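Local coordinates for protein TetR transcriptional regulator (Chloroflexus aurantiacus, PDB 3QBM) that probably binds DNA through an N-terminal helix-turn-helix domain and regulates transcription as a member of the TetR family, at the interface of chains A and B. Numbering follows the deposited sequence. Chains: chain A/B, TetR transcriptional regulator.

The interface of chains A and B. Residues chain A 160, 163-164, 184, 187; chain B 160, 163-164, 184, 187.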
loop_
_atom_site.group_PDB
_atom_site.type_symbol
_atom_site.label_atom_id
_atom_site.label_comp_id
_atom_site.label_asym_id
_atom_site.label_seq_id
_atom_site.Cartn_x
_atom_site.Cartn_y
_atom_site.Cartn_z
ATOM N N LEU A 160 7.669 4.503 10.590
ATOM C CA LEU A 160 6.510 3.834 11.219
ATOM C C LEU A 160 5.196 4.552 10.866
ATOM O O LEU A 160 4.201 3.903 10.464
ATOM C CB LEU A 160 6.678 3.801 12.728
ATOM C CG LEU A 160 5.480 3.278 13.524
ATOM C CD1 LEU A 160 5.269 1.778 13.231
ATOM C CD2 LEU A 160 5.759 3.530 15.028
ATOM N N ALA A 163 4.297 4.111 7.051
ATOM C CA ALA A 163 3.866 2.722 6.819
ATOM C C ALA A 163 2.460 2.553 7.364
ATOM O O ALA A 163 1.561 2.044 6.658
ATOM C CB ALA A 163 4.806 1.701 7.512
ATOM N N THR A 164 2.252 2.956 8.612
ATOM C CA THR A 164 0.944 2.760 9.248
ATOM C C THR A 164 -0.184 3.456 8.537
ATOM O O THR A 164 -1.258 2.841 8.284
ATOM C CB THR A 164 0.986 3.214 10.707
ATOM O OG1 THR A 164 2.051 2.499 11.368
ATOM C CG2 THR A 164 -0.354 2.912 11.426
ATOM N N ALA A 184 -5.685 3.533 13.117
ATOM C CA ALA A 184 -4.276 3.858 12.893
ATOM C C ALA A 184 -3.976 5.214 13.491
ATOM O O ALA A 184 -3.002 5.378 14.241
ATOM C CB ALA A 184 -3.969 3.838 11.405
ATOM N N HIS A 187 -4.110 4.945 17.368
ATOM C CA HIS A 187 -2.961 4.208 17.860
ATOM C C HIS A 187 -1.696 5.061 17.873
ATOM O O HIS A 187 -1.023 5.154 18.889
ATOM C CB HIS A 187 -2.673 3.014 16.976
ATOM C CG HIS A 187 -1.430 2.309 17.371
ATOM N ND1 HIS A 187 -1.344 1.589 18.542
ATOM C CD2 HIS A 187 -0.228 2.192 16.756
ATOM C CE1 HIS A 187 -0.120 1.091 18.643
ATOM N NE2 HIS A 187 0.561 1.412 17.557
ATOM N N LEU B 160 -4.971 -2.817 12.783
ATOM C CA LEU B 160 -3.669 -2.127 13.006
ATOM C C LEU B 160 -2.473 -2.942 12.458
ATOM O O LEU B 160 -1.647 -2.408 11.737
ATOM C CB LEU B 160 -3.448 -1.788 14.472
ATOM C CG LEU B 160 -2.130 -1.105 14.852
ATOM C CD1 LEU B 160 -2.040 0.252 14.190
ATOM C CD2 LEU B 160 -1.976 -1.010 16.401
ATOM N N ALA B 163 -2.620 -2.966 8.542
ATOM C CA ALA B 163 -2.281 -1.669 7.961
ATOM C C ALA B 163 -0.781 -1.389 8.065
ATOM O O ALA B 163 -0.114 -1.036 7.070
ATOM C CB ALA B 163 -3.088 -0.547 8.628
ATOM N N THR B 164 -0.248 -1.569 9.257
ATOM C CA THR B 164 1.162 -1.300 9.517
ATOM C C THR B 164 2.086 -2.172 8.697
ATOM O O THR B 164 3.000 -1.675 8.084
ATOM C CB THR B 164 1.498 -1.428 11.035
ATOM O OG1 THR B 164 0.581 -0.626 11.826
ATOM C CG2 THR B 164 2.929 -1.005 11.307
ATOM N N ALA B 184 8.556 -1.623 11.603
ATOM C CA ALA B 184 7.134 -1.882 11.798
ATOM C C ALA B 184 6.965 -3.138 12.670
ATOM O O ALA B 184 6.175 -3.146 13.614
ATOM C CB ALA B 184 6.384 -2.033 10.414
ATOM N N HIS B 187 8.114 -2.281 16.323
ATOM C CA HIS B 187 7.085 -1.468 16.958
ATOM C C HIS B 187 5.899 -2.298 17.456
ATOM O O HIS B 187 5.484 -2.190 18.611
ATOM C CB HIS B 187 6.562 -0.408 15.995
ATOM C CG HIS B 187 5.438 0.379 16.583
ATOM N ND1 HIS B 187 5.638 1.275 17.612
ATOM C CD2 HIS B 187 4.100 0.279 16.422
ATOM C CE1 HIS B 187 4.470 1.773 17.990
ATOM N NE2 HIS B 187 3.520 1.185 17.282
HETATM O O HOH W 1 1.444 1.134 13.835
#
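A:His187 and B:His187 meet tip to tip near the two-fold axis, a worked example of how a symmetric interface pairs a residue with its own copy. A:His187 NE2 and B:His187 NE2 share a hydrogen bond of 3.0 Å, 159° at the hydrogen. Such a bond would need one NE2 to donate and the other to accept, so the pair is probably not symmetric in its hydrogens; the structure alone does not show which donates. The rings are turned 73° apart, edge to face.

Apolar packing covers one face of each ring. B:Leu160 sets its CD2 methyl over the centre of the A:His187 ring, 3.4 Å from the centroid, and A:Leu160 CD2 lies over the B:His187 ring closer to the rim. Leucine and histidine cross at about a right angle. CG of B:Leu160 is anti to its backbone N (chi1 179°), which carries both methyls across to the partner's ring.

Polar contacts continue at the threonines, which lie side by side. Each hydroxyl donates to the carbonyl one helical turn earlier, A:Thr164 OG1 to A:Leu160 O at 2.7 Å, from above the carbonyl plane. The direct bond between the OG1 atoms is weak, but one water joins them, 2.9 Å from A:Thr164 OG1 and 2.8 Å from B:Thr164 OG1.

Helices 154-175 and 179-196 of both chains form this patch, probably part of the four-helix dimer contact usual in TetR regulators, which would hold the two DNA-binding domains as a pair.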